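Local coordinates for MUTM (fpg) protein (Thermus thermophilus, PDB 1EE8) that belongs to the MutM (Fpg) family, which joins a beta-rich N-terminal domain to a helical H2TH domain and a zinc finger, at residues 2-7 with 161-166; 20-25 with 37-42; 61-66 with 105-110; 202-207 with 224-229. All blocks are in the same frame, centred on the assembly; numbering follows the deposited sequence.

Interaction 1 of 4, residues 2-7 with 161-166; sequences ELPEVE and NIYADE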
loop_
_atom_site.group_PDB
_atom_site.type_symbol
_atom_site.label_atom_id
_atom_site.label_comp_id
_atom_site.label_asym_id
_atom_site.label_seq_id
_atom_site.Cartn_x
_atom_site.Cartn_y
_atom_site.Cartn_z
ATOM N N GLU A 2 21.886 -15.263 -10.756
ATOM C CA GLU A 2 21.397 -15.120 -12.122
ATOM C C GLU A 2 20.199 -16.051 -12.317
ATOM O O GLU A 2 19.749 -16.689 -11.367
ATOM C CB GLU A 2 22.531 -15.439 -13.104
ATOM C CG GLU A 2 23.659 -14.398 -13.050
ATOM C CD GLU A 2 24.894 -14.800 -13.835
ATOM O OE1 GLU A 2 24.761 -15.226 -15.004
ATOM O OE2 GLU A 2 26.008 -14.676 -13.285
ATOM N N LEU A 3 19.690 -16.137 -13.539
ATOM C CA LEU A 3 18.526 -16.974 -13.830
ATOM C C LEU A 3 18.518 -18.323 -13.103
ATOM O O LEU A 3 17.521 -18.695 -12.487
ATOM C CB LEU A 3 18.398 -17.195 -15.347
ATOM C CG LEU A 3 17.162 -17.966 -15.846
ATOM C CD1 LEU A 3 16.924 -17.658 -17.309
ATOM C CD2 LEU A 3 17.347 -19.474 -15.636
ATOM N N PRO A 4 19.633 -19.069 -13.153
ATOM C CA PRO A 4 19.645 -20.369 -12.467
ATOM C C PRO A 4 19.415 -20.319 -10.951
ATOM O O PRO A 4 18.682 -21.141 -10.410
ATOM C CB PRO A 4 21.016 -20.940 -12.836
ATOM C CG PRO A 4 21.282 -20.327 -14.199
ATOM C CD PRO A 4 20.840 -18.897 -13.981
ATOM N N GLU A 5 20.043 -19.366 -10.269
ATOM C CA GLU A 5 19.870 -19.239 -8.823
ATOM C C GLU A 5 18.456 -18.769 -8.466
ATOM O O GLU A 5 17.847 -19.266 -7.515
ATOM C CB GLU A 5 20.885 -18.246 -8.234
ATOM C CG GLU A 5 22.341 -18.704 -8.325
ATOM C CD GLU A 5 22.834 -18.817 -9.761
ATOM O OE1 GLU A 5 23.552 -19.794 -10.067
ATOM O OE2 GLU A 5 22.516 -17.923 -10.576
ATOM N N VAL A 6 17.942 -17.808 -9.226
ATOM C CA VAL A 6 16.612 -17.276 -8.965
ATOM C C VAL A 6 15.555 -18.339 -9.229
ATOM O O VAL A 6 14.598 -18.474 -8.466
ATOM C CB VAL A 6 16.342 -16.027 -9.828
ATOM C CG1 VAL A 6 14.958 -15.464 -9.525
ATOM C CG2 VAL A 6 17.415 -14.976 -9.545
ATOM N N GLU A 7 15.739 -19.109 -10.299
ATOM C CA GLU A 7 14.794 -20.169 -10.636
ATOM C C GLU A 7 14.812 -21.223 -9.540
ATOM O O GLU A 7 13.767 -21.737 -9.142
ATOM C CB GLU A 7 15.162 -20.800 -11.979
ATOM C CG GLU A 7 14.199 -21.885 -12.467
ATOM C CD GLU A 7 12.752 -21.405 -12.596
ATOM O OE1 GLU A 7 12.522 -20.292 -13.114
ATOM O OE2 GLU A 7 11.839 -22.154 -12.190
ATOM N N ASN A 161 27.214 -12.457 -15.491
ATOM C CA ASN A 161 28.612 -12.790 -15.715
ATOM C C ASN A 161 28.928 -14.279 -15.750
ATOM O O ASN A 161 29.580 -14.759 -16.680
ATOM C CB ASN A 161 29.478 -12.118 -14.649
ATOM C CG ASN A 161 29.701 -10.647 -14.928
ATOM O OD1 ASN A 161 30.079 -10.261 -16.038
ATOM N ND2 ASN A 161 29.459 -9.813 -13.924
ATOM N N ILE A 162 28.480 -15.008 -14.733
ATOM C CA ILE A 162 28.755 -16.439 -14.649
ATOM C C ILE A 162 28.328 -17.236 -15.879
ATOM O O ILE A 162 29.151 -17.885 -16.530
ATOM C CB ILE A 162 28.081 -17.062 -13.404
ATOM C CG1 ILE A 162 28.717 -16.489 -12.135
ATOM C CG2 ILE A 162 28.222 -18.589 -13.428
ATOM C CD1 ILE A 162 28.152 -17.056 -10.853
ATOM N N TYR A 163 27.046 -17.170 -16.211
ATOM C CA TYR A 163 26.551 -17.932 -17.335
ATOM C C TYR A 163 26.927 -17.392 -18.700
ATOM O O TYR A 163 26.956 -18.145 -19.675
ATOM C CB TYR A 163 25.051 -18.143 -17.158
ATOM C CG TYR A 163 24.815 -18.865 -15.851
ATOM C CD1 TYR A 163 24.310 -18.197 -14.742
ATOM C CD2 TYR A 163 25.223 -20.192 -15.688
ATOM C CE1 TYR A 163 24.224 -18.823 -13.500
ATOM C CE2 TYR A 163 25.144 -20.827 -14.448
ATOM C CZ TYR A 163 24.643 -20.134 -13.359
ATOM O OH TYR A 163 24.577 -20.746 -12.131
ATOM N N ALA A 164 27.228 -16.100 -18.789
ATOM C CA ALA A 164 27.669 -15.559 -20.070
ATOM C C ALA A 164 29.062 -16.169 -20.297
ATOM O O ALA A 164 29.331 -16.752 -21.349
ATOM C CB ALA A 164 27.761 -14.042 -20.020
ATOM N N ASP A 165 29.936 -16.039 -19.300
ATOM C CA ASP A 165 31.289 -16.588 -19.393
ATOM C C ASP A 165 31.252 -18.093 -19.719
ATOM O O ASP A 165 31.941 -18.557 -20.629
ATOM C CB ASP A 165 32.054 -16.380 -18.074
ATOM C CG ASP A 165 32.515 -14.938 -17.869
ATOM O OD1 ASP A 165 32.117 -14.055 -18.656
ATOM O OD2 ASP A 165 33.280 -14.691 -16.910
ATOM N N GLU A 166 30.440 -18.853 -18.988
ATOM C CA GLU A 166 30.367 -20.290 -19.222
ATOM C C GLU A 166 29.784 -20.654 -20.589
ATOM O O GLU A 166 30.228 -21.602 -21.223
ATOM C CB GLU A 166 29.565 -20.976 -18.108
ATOM C CG GLU A 166 30.269 -20.988 -16.750
ATOM C CD GLU A 166 31.589 -21.747 -16.774
ATOM O OE1 GLU A 166 32.626 -21.137 -16.444
ATOM O OE2 GLU A 166 31.591 -22.952 -17.119
#
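Pro4 packs over one face of the Tyr163 ring. Its CG stands 3.6 Å from the ring centroid, 20° off the normal, a CH-pi contact that leans toward the CE1 and CZ rim. Ile162 CG2 covers the opposite face, so the ring is clamped. At its edge the ring meets Glu5 tip to tip. Tyr163 OH gives a bond to Glu5 OE1, modelled at 2.5 Å, and the carboxylate is nearly coplanar with the ring. That length is doubtfully short. Glu5 bends at chi2 (65°), which turns CD back toward its own helix start. There Glu5 OE2 takes the N-H of Glu2 at 2.7 Å, on its anti side.

Glu2 is the N-cap of helix 3-17, and its side chain runs extended to the start of helix 161-170. Glu2 OE2 accepts Ile162 N at 2.9 Å through its syn lone pair. The position of Glu2 OE1, beside Tyr163 N, is less certain.

The looser margin is at Asn161. It is partly exposed, its CB stays 4.5 Å from Glu2 OE2, and its polar end turns to Lys147.

The contact joins the N-terminal domain to the H2TH domain. Leu198 and Ala201 of helix 184-203 pack on Pro4, and Val197 of that helix on Tyr163. Leu3 and Val6 lie against Arg49 of strand 42-50, while Asn161 touches Leu151 of helix 146-152.

Interaction 2 of 4, residues 20-25 with 37-42; sequences QTLRQV and ALAEGR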
loop_
_atom_site.group_PDB
_atom_site.type_symbol
_atom_site.label_atom_id
_atom_site.label_comp_id
_atom_site.label_asym_id
_atom_site.label_seq_id
_atom_site.Cartn_x
_atom_site.Cartn_y
_atom_site.Cartn_z
ATOM N N GLN A 20 -0.377 -19.822 0.985
ATOM C CA GLN A 20 -0.192 -19.270 2.326
ATOM C C GLN A 20 -0.505 -17.777 2.380
ATOM O O GLN A 20 -0.286 -17.046 1.411
ATOM C CB GLN A 20 1.257 -19.480 2.784
ATOM C CG GLN A 20 1.654 -20.927 3.005
ATOM C CD GLN A 20 1.586 -21.324 4.463
ATOM O OE1 GLN A 20 2.364 -20.838 5.293
ATOM N NE2 GLN A 20 0.645 -22.207 4.789
ATOM N N THR A 21 -1.005 -17.324 3.522
ATOM C CA THR A 21 -1.309 -15.920 3.690
ATOM C C THR A 21 -0.051 -15.135 4.067
ATOM O O THR A 21 0.615 -15.443 5.058
ATOM C CB THR A 21 -2.366 -15.692 4.791
ATOM O OG1 THR A 21 -3.619 -16.256 4.381
ATOM C CG2 THR A 21 -2.547 -14.202 5.051
ATOM N N LEU A 22 0.292 -14.142 3.258
ATOM C CA LEU A 22 1.441 -13.304 3.575
ATOM C C LEU A 22 0.884 -12.275 4.560
ATOM O O LEU A 22 0.279 -11.276 4.154
ATOM C CB LEU A 22 1.978 -12.617 2.319
ATOM C CG LEU A 22 3.019 -11.515 2.559
ATOM C CD1 LEU A 22 4.272 -12.099 3.209
ATOM C CD2 LEU A 22 3.367 -10.846 1.232
ATOM N N ARG A 23 1.064 -12.537 5.852
ATOM C CA ARG A 23 0.553 -11.652 6.900
ATOM C C ARG A 23 1.261 -10.304 6.953
ATOM O O ARG A 23 0.630 -9.264 7.142
ATOM C CB ARG A 23 0.662 -12.334 8.263
ATOM C CG ARG A 23 -0.190 -13.592 8.397
ATOM C CD ARG A 23 0.019 -14.250 9.753
ATOM N NE ARG A 23 -0.956 -15.309 10.008
ATOM C CZ ARG A 23 -0.883 -16.174 11.018
ATOM N NH1 ARG A 23 0.128 -16.114 11.879
ATOM N NH2 ARG A 23 -1.822 -17.099 11.168
ATOM N N GLN A 24 2.576 -10.315 6.796
ATOM C CA GLN A 24 3.306 -9.062 6.834
ATOM C C GLN A 24 4.694 -9.142 6.226
ATOM O O GLN A 24 5.278 -10.212 6.113
ATOM C CB GLN A 24 3.393 -8.551 8.280
ATOM C CG GLN A 24 3.332 -9.639 9.359
ATOM C CD GLN A 24 3.418 -9.077 10.784
ATOM O OE1 GLN A 24 3.349 -9.827 11.762
ATOM N NE2 GLN A 24 3.574 -7.763 10.903
ATOM N N VAL A 25 5.189 -7.983 5.805
ATOM C CA VAL A 25 6.518 -7.851 5.241
ATOM C C VAL A 25 7.169 -6.909 6.227
ATOM O O VAL A 25 6.885 -5.707 6.249
ATOM C CB VAL A 25 6.509 -7.194 3.849
ATOM C CG1 VAL A 25 7.925 -7.185 3.278
ATOM C CG2 VAL A 25 5.569 -7.948 2.926
ATOM N N ALA A 37 3.581 -2.678 2.134
ATOM C CA ALA A 37 2.312 -2.803 2.863
ATOM C C ALA A 37 1.195 -3.239 1.913
ATOM O O ALA A 37 0.197 -3.826 2.325
ATOM C CB ALA A 37 1.944 -1.478 3.523
ATOM N N LEU A 38 1.384 -2.956 0.632
ATOM C CA LEU A 38 0.405 -3.311 -0.381
ATOM C C LEU A 38 0.190 -4.817 -0.435
ATOM O O LEU A 38 -0.914 -5.296 -0.707
ATOM C CB LEU A 38 0.893 -2.816 -1.740
ATOM C CG LEU A 38 -0.146 -2.230 -2.684
ATOM C CD1 LEU A 38 -0.771 -1.014 -2.037
ATOM C CD2 LEU A 38 0.515 -1.862 -4.001
ATOM N N ALA A 39 1.256 -5.558 -0.167
ATOM C CA ALA A 39 1.235 -7.016 -0.213
ATOM C C ALA A 39 0.704 -7.703 1.038
ATOM O O ALA A 39 0.331 -8.874 0.990
ATOM C CB ALA A 39 2.650 -7.529 -0.501
ATOM N N GLU A 40 0.666 -6.983 2.150
ATOM C CA GLU A 40 0.232 -7.567 3.412
ATOM C C GLU A 40 -1.229 -8.000 3.514
ATOM O O GLU A 40 -2.144 -7.320 3.035
ATOM C CB GLU A 40 0.586 -6.617 4.559
ATOM C CG GLU A 40 2.089 -6.413 4.703
ATOM C CD GLU A 40 2.453 -5.510 5.867
ATOM O OE1 GLU A 40 3.528 -5.717 6.463
ATOM O OE2 GLU A 40 1.672 -4.590 6.180
ATOM N N GLY A 41 -1.423 -9.158 4.140
ATOM C CA GLY A 41 -2.748 -9.707 4.329
ATOM C C GLY A 41 -3.343 -10.291 3.068
ATOM O O GLY A 41 -4.539 -10.186 2.846
ATOM N N ARG A 42 -2.508 -10.907 2.239
ATOM C CA ARG A 42 -2.978 -11.497 0.994
ATOM C C ARG A 42 -2.372 -12.882 0.844
ATOM O O ARG A 42 -1.239 -13.127 1.277
ATOM C CB ARG A 42 -2.552 -10.635 -0.201
ATOM C CG ARG A 42 -3.078 -9.212 -0.190
ATOM C CD ARG A 42 -2.491 -8.439 -1.346
ATOM N NE ARG A 42 -2.853 -7.023 -1.314
ATOM C CZ ARG A 42 -4.021 -6.525 -1.716
ATOM N NH1 ARG A 42 -4.970 -7.311 -2.194
ATOM N NH2 ARG A 42 -4.231 -5.225 -1.644
HETATM O O HOH W 1 3.693 -5.488 9.180
#
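Leu22 O is gripped by two successive amides of the other segment. Gly41 N binds it at 2.7 Å, in the carbonyl plane. Arg42 N adds a weak bond at 3.4 Å. Leu22 N returns a bond of 2.7 Å to Arg42 O. Gly41 and Arg42 therefore share one partner, a G1 beta bulge, with Gly41 at positive phi (75°).

The bulge opens the antiparallel pairing of strand 21-26 with strand 42-50 in the large sheet of the N-terminal domain. On its other side, strand 21-26 has a classic bulge of its own, where Arg23 and Gln24 both face Val87.

Past the bulge, Glu40 takes over the pairing with its side chain. The chain is extended (chi2 -178°) and passes Gln24 CA. Glu40 OE1 then accepts Val25 N at 2.9 Å on its anti lone pair, an almost straight bond. A water hydrogen-bonds to the same OE1 and to Gln24 NE2. Glu40 OE2 forms a salt bridge with Arg108 of the second subunit.

Leu22 carries the apolar part. Its CD2 rests on Ala39 CB at 3.8 Å. The buried Ala39 O also lies by this methyl and has no polar partner in the model. Arg42 NE binds Leu38 O at 2.7 Å, nearly within the guanidinium plane. Arg42 NH1 reaches Glu59 O, and Arg42 NH2 bonds to Glu40 O of the second subunit.

Interaction 3 of 4, residues 61-66 with 105-110; sequences GVELVA and FGVRRG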
loop_
_atom_site.group_PDB
_atom_site.type_symbol
_atom_site.label_atom_id
_atom_site.label_comp_id
_atom_site.label_asym_id
_atom_site.label_seq_id
_atom_site.Cartn_x
_atom_site.Cartn_y
_atom_site.Cartn_z
ATOM N N GLY A 61 -4.894 -8.877 -7.005
ATOM C CA GLY A 61 -4.204 -8.122 -8.038
ATOM C C GLY A 61 -2.968 -7.354 -7.616
ATOM O O GLY A 61 -2.733 -6.245 -8.088
ATOM N N VAL A 62 -2.173 -7.946 -6.734
ATOM C CA VAL A 62 -0.951 -7.317 -6.255
ATOM C C VAL A 62 0.249 -8.230 -6.497
ATOM O O VAL A 62 0.107 -9.452 -6.559
ATOM C CB VAL A 62 -1.043 -7.024 -4.734
ATOM C CG1 VAL A 62 0.339 -6.752 -4.168
ATOM C CG2 VAL A 62 -1.966 -5.822 -4.482
ATOM N N GLU A 63 1.426 -7.632 -6.648
ATOM C CA GLU A 63 2.645 -8.406 -6.826
ATOM C C GLU A 63 3.752 -7.846 -5.944
ATOM O O GLU A 63 3.905 -6.632 -5.810
ATOM C CB GLU A 63 3.123 -8.383 -8.288
ATOM C CG GLU A 63 2.157 -9.001 -9.285
ATOM C CD GLU A 63 2.703 -9.026 -10.706
ATOM O OE1 GLU A 63 3.032 -7.949 -11.255
ATOM O OE2 GLU A 63 2.799 -10.130 -11.280
ATOM N N LEU A 64 4.508 -8.737 -5.320
ATOM C CA LEU A 64 5.631 -8.309 -4.514
ATOM C C LEU A 64 6.817 -8.729 -5.368
ATOM O O LEU A 64 7.113 -9.915 -5.506
ATOM C CB LEU A 64 5.655 -9.019 -3.163
ATOM C CG LEU A 64 6.764 -8.568 -2.205
ATOM C CD1 LEU A 64 6.671 -7.068 -1.954
ATOM C CD2 LEU A 64 6.637 -9.330 -0.895
ATOM N N VAL A 65 7.468 -7.747 -5.973
ATOM C CA VAL A 65 8.603 -8.031 -6.825
ATOM C C VAL A 65 9.875 -7.965 -6.010
ATOM O O VAL A 65 10.064 -7.044 -5.211
ATOM C CB VAL A 65 8.673 -7.032 -8.005
ATOM C CG1 VAL A 65 9.918 -7.298 -8.855
ATOM C CG2 VAL A 65 7.417 -7.159 -8.849
ATOM N N ALA A 66 10.736 -8.954 -6.201
ATOM C CA ALA A 66 11.992 -8.996 -5.481
ATOM C C ALA A 66 13.171 -9.075 -6.432
ATOM O O ALA A 66 13.183 -9.879 -7.368
ATOM C CB ALA A 66 12.016 -10.194 -4.518
ATOM N N PHE A 105 9.552 -4.519 -4.255
ATOM C CA PHE A 105 8.578 -3.601 -4.827
ATOM C C PHE A 105 7.156 -4.118 -4.680
ATOM O O PHE A 105 6.814 -5.181 -5.202
ATOM C CB PHE A 105 8.846 -3.399 -6.320
ATOM C CG PHE A 105 10.225 -2.913 -6.637
ATOM C CD1 PHE A 105 10.507 -1.550 -6.676
ATOM C CD2 PHE A 105 11.241 -3.818 -6.926
ATOM C CE1 PHE A 105 11.784 -1.094 -7.006
ATOM C CE2 PHE A 105 12.526 -3.368 -7.257
ATOM C CZ PHE A 105 12.791 -2.000 -7.297
ATOM N N GLY A 106 6.331 -3.363 -3.968
ATOM C CA GLY A 106 4.939 -3.740 -3.823
ATOM C C GLY A 106 4.266 -2.996 -4.959
ATOM O O GLY A 106 4.390 -1.775 -5.058
ATOM N N VAL A 107 3.574 -3.710 -5.833
ATOM C CA VAL A 107 2.926 -3.048 -6.961
ATOM C C VAL A 107 1.611 -3.700 -7.364
ATOM O O VAL A 107 1.399 -4.881 -7.115
ATOM C CB VAL A 107 3.829 -3.068 -8.212
ATOM C CG1 VAL A 107 5.134 -2.310 -7.950
ATOM C CG2 VAL A 107 4.110 -4.506 -8.608
ATOM N N ARG A 108 0.727 -2.919 -7.975
ATOM C CA ARG A 108 -0.523 -3.474 -8.470
ATOM C C ARG A 108 -0.001 -4.387 -9.576
ATOM O O ARG A 108 1.005 -4.068 -10.205
ATOM C CB ARG A 108 -1.402 -2.377 -9.066
ATOM C CG ARG A 108 -1.938 -1.391 -8.042
ATOM C CD ARG A 108 -3.446 -1.552 -7.861
ATOM N NE ARG A 108 -3.826 -2.900 -7.437
ATOM C CZ ARG A 108 -5.085 -3.308 -7.287
ATOM N NH1 ARG A 108 -6.090 -2.472 -7.530
ATOM N NH2 ARG A 108 -5.343 -4.550 -6.897
ATOM N N ARG A 109 -0.664 -5.511 -9.804
ATOM C CA ARG A 109 -0.222 -6.464 -10.820
ATOM C C ARG A 109 0.013 -5.821 -12.189
ATOM O O ARG A 109 -0.886 -5.198 -12.759
ATOM C CB ARG A 109 -1.245 -7.590 -10.946
ATOM C CG ARG A 109 -0.849 -8.721 -11.878
ATOM C CD ARG A 109 -1.936 -9.790 -11.899
ATOM N NE ARG A 109 -1.496 -11.020 -12.558
ATOM C CZ ARG A 109 -0.576 -11.850 -12.068
ATOM N NH1 ARG A 109 0.009 -11.595 -10.903
ATOM N NH2 ARG A 109 -0.234 -12.939 -12.749
ATOM N N GLY A 110 1.232 -5.978 -12.703
ATOM C CA GLY A 110 1.574 -5.426 -14.002
ATOM C C GLY A 110 2.168 -4.026 -14.001
ATOM O O GLY A 110 2.857 -3.651 -14.955
HETATM O O HOH W 2 -1.330 -10.797 -8.672
#
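Glu63 crosses from its own strand to the turn that follows the partner strand. Its CB starts beside Val107 CG2, 4.0 Å away. CG is anti to the carbonyl carbon (chi1 -62°) and lies near Arg109 CA at 3.8 Å. CD comes next to Arg109 CG. At the tip the two oxygens part. Glu63 OE1 accepts Gly110 N at 3.0 Å, with the N-H coming from above the carboxylate plane, and Tyr112 OH binds the same oxygen. Glu63 OE2 makes a salt bridge of 3.2 Å with Arg109 NH1. The oxygen is well out of the guanidinium plane and no N-H points at it, so this link is one of charge alone. A water ties Arg109 NH1, weakly, to Val62 O.

The backbones form an antiparallel ladder between strands 62-67 and 103-108, part of the N-terminal domain sheet. The short axes run at 150°, that is 30° from exactly antiparallel. Glu63 with Val107 and Val65 with Phe105 are hydrogen-bonded pairs. Leu64 with Gly106 is a non-hydrogen-bonded pair between them.

Val65 and Phe105 share the face of Glu63 and Val107. Val65 CB packs on Phe105 CB at 4.0 Å, and Ile115 touches both side chains.

Beyond the ladder, Gly61 O takes Arg109 N at 2.8 Å, from above the carbonyl plane. Arg108 NH2 adds a weak bond of 3.3 Å to this oxygen. Arg108 NH1 pairs with Glu40 of the second subunit. On its other edge, strand 62-67 bonds to strand 53-58, where Phe56 packs on Leu64.

Interaction 4 of 4, residues 202-207 with 224-229; sequences VELGGS and FQTRHA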
loop_
_atom_site.group_PDB
_atom_site.type_symbol
_atom_site.label_atom_id
_atom_site.label_comp_id
_atom_site.label_asym_id
_atom_site.label_seq_id
_atom_site.Cartn_x
_atom_site.Cartn_y
_atom_site.Cartn_z
ATOM N N VAL A 202 20.269 -24.914 -13.731
ATOM C CA VAL A 202 18.998 -25.058 -13.031
ATOM C C VAL A 202 18.914 -26.456 -12.419
ATOM O O VAL A 202 18.542 -26.616 -11.255
ATOM C CB VAL A 202 17.808 -24.850 -13.989
ATOM C CG1 VAL A 202 16.505 -25.241 -13.302
ATOM C CG2 VAL A 202 17.754 -23.396 -14.436
ATOM N N GLU A 203 19.273 -27.464 -13.206
ATOM C CA GLU A 203 19.240 -28.848 -12.737
ATOM C C GLU A 203 20.061 -29.027 -11.457
ATOM O O GLU A 203 19.627 -29.705 -10.524
ATOM C CB GLU A 203 19.781 -29.780 -13.825
ATOM C CG GLU A 203 19.613 -31.264 -13.538
ATOM C CD GLU A 203 20.368 -32.137 -14.533
ATOM O OE1 GLU A 203 20.213 -31.925 -15.756
ATOM O OE2 GLU A 203 21.118 -33.040 -14.095
ATOM N N LEU A 204 21.242 -28.411 -11.415
ATOM C CA LEU A 204 22.132 -28.511 -10.258
ATOM C C LEU A 204 21.877 -27.482 -9.159
ATOM O O LEU A 204 22.667 -27.358 -8.222
ATOM C CB LEU A 204 23.597 -28.433 -10.711
ATOM C CG LEU A 204 24.224 -29.731 -11.237
ATOM C CD1 LEU A 204 23.411 -30.281 -12.397
ATOM C CD2 LEU A 204 25.653 -29.467 -11.664
ATOM N N GLY A 205 20.781 -26.739 -9.276
ATOM C CA GLY A 205 20.440 -25.759 -8.255
ATOM C C GLY A 205 21.251 -24.478 -8.159
ATOM O O GLY A 205 21.418 -23.933 -7.063
ATOM N N GLY A 206 21.751 -23.982 -9.286
ATOM C CA GLY A 206 22.523 -22.752 -9.256
ATOM C C GLY A 206 23.980 -22.936 -8.864
ATOM O O GLY A 206 24.423 -24.049 -8.556
ATOM N N SER A 207 24.726 -21.833 -8.860
ATOM C CA SER A 207 26.150 -21.863 -8.540
ATOM C C SER A 207 26.549 -21.172 -7.244
ATOM O O SER A 207 26.257 -19.991 -7.029
ATOM C CB SER A 207 26.957 -21.235 -9.682
ATOM O OG SER A 207 26.799 -21.962 -10.887
ATOM N N PHE A 224 26.384 -26.369 -9.390
ATOM C CA PHE A 224 26.825 -26.199 -10.774
ATOM C C PHE A 224 28.260 -25.712 -10.850
ATOM O O PHE A 224 28.910 -25.853 -11.887
ATOM C CB PHE A 224 25.920 -25.215 -11.525
ATOM C CG PHE A 224 26.229 -25.110 -12.996
ATOM C CD1 PHE A 224 26.947 -24.030 -13.499
ATOM C CD2 PHE A 224 25.817 -26.107 -13.874
ATOM C CE1 PHE A 224 27.255 -23.945 -14.859
ATOM C CE2 PHE A 224 26.115 -26.036 -15.233
ATOM C CZ PHE A 224 26.838 -24.952 -15.728
ATOM N N GLN A 225 28.755 -25.145 -9.755
ATOM C CA GLN A 225 30.121 -24.637 -9.728
ATOM C C GLN A 225 31.146 -25.722 -10.057
ATOM O O GLN A 225 32.278 -25.414 -10.434
ATOM C CB GLN A 225 30.441 -23.998 -8.366
ATOM C CG GLN A 225 30.388 -24.936 -7.160
ATOM C CD GLN A 225 28.984 -25.105 -6.596
ATOM O OE1 GLN A 225 28.010 -24.626 -7.171
ATOM N NE2 GLN A 225 28.879 -25.794 -5.461
ATOM N N THR A 226 30.748 -26.987 -9.922
ATOM C CA THR A 226 31.639 -28.105 -10.224
ATOM C C THR A 226 31.745 -28.283 -11.734
ATOM O O THR A 226 32.679 -28.915 -12.232
ATOM C CB THR A 226 31.136 -29.429 -9.596
ATOM O OG1 THR A 226 29.890 -29.808 -10.194
ATOM C CG2 THR A 226 30.936 -29.263 -8.089
ATOM N N ARG A 227 30.785 -27.715 -12.458
ATOM C CA ARG A 227 30.764 -27.791 -13.915
ATOM C C ARG A 227 31.413 -26.550 -14.533
ATOM O O ARG A 227 31.562 -26.469 -15.753
ATOM C CB ARG A 227 29.323 -27.901 -14.430
ATOM C CG ARG A 227 28.530 -29.113 -13.940
ATOM C CD ARG A 227 29.043 -30.413 -14.533
ATOM N NE ARG A 227 28.053 -31.484 -14.446
ATOM C CZ ARG A 227 26.904 -31.501 -15.120
ATOM N NH1 ARG A 227 26.594 -30.503 -15.937
ATOM N NH2 ARG A 227 26.057 -32.513 -14.975
ATOM N N HIS A 228 31.783 -25.578 -13.700
ATOM C CA HIS A 228 32.410 -24.360 -14.209
ATOM C C HIS A 228 33.720 -24.654 -14.923
ATOM O O HIS A 228 34.593 -25.339 -14.389
ATOM C CB HIS A 228 32.672 -23.363 -13.080
ATOM C CG HIS A 228 31.430 -22.733 -12.532
ATOM N ND1 HIS A 228 31.460 -21.744 -11.575
ATOM C CD2 HIS A 228 30.122 -22.967 -12.792
ATOM C CE1 HIS A 228 30.222 -21.396 -11.267
ATOM N NE2 HIS A 228 29.392 -22.124 -11.992
ATOM N N ALA A 229 33.851 -24.117 -16.132
ATOM C CA ALA A 229 35.044 -24.320 -16.932
ATOM C C ALA A 229 36.009 -23.152 -16.799
ATOM O O ALA A 229 37.220 -23.351 -16.725
ATOM C CB ALA A 229 34.662 -24.507 -18.397
#
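Gly206 O accepts Phe224 N at 3.2 Å, just past the Schellman motif that ends helix 184-203 with Gly205 at positive phi.

Leu204, the first residue to leave that helix, does the apolar work with CD2. This methyl touches Phe224 CA at 3.6 Å and Phe224 CD2 at 4.0 Å. It also sits over the centre of the Arg227 guanidinium, 4.1 Å above the plane. The two side chains cross at about a right angle. Arg227 is held by a salt bridge to Glu200.

Ser207 OG lies at the edge of the Phe224 ring, 3.3 Å from Phe224 CD1. The same oxygen shares a hydrogen bond of 2.8 Å with His228 NE2, at the histidine edge. One face of the His228 ring is covered by Gln225 CA, 3.4 Å above its centre. Gln225 OE1 binds Thr208 N.

Ser207 OG also bonds to Tyr163 OH, and Ser207 N to Glu5 OE1. A buried polar chain thus runs from His228 through Ser207 to Tyr163 and on to Glu5. It ties the loop after helix 184-203 to helix 161-170, and these buried polar groups satisfy one another.

In the fold
Interactions 1 and 4 adjoin, their centres about 9 Å apart; interaction 1 is the closer to the chain's centre. Glu5 and Glu166 of the first bond to the Ser207 and Ala229 amides of the second. Interaction 1 is buried, whereas interaction 4 is buried at Ser207 and His228 but exposed at Arg227. Interactions 2 and 3 both reach the sheet of the N-terminal domain, away from that centre. They touch where Arg42 and Leu38 pack on Val62 and its neighbours. Here backbone pairing dominates, with charged side chains at the margins that reach the second subunit. In interactions 1 and 4 carboxylates, hydroxyls and rings carry the contact, and no other subunit touches them.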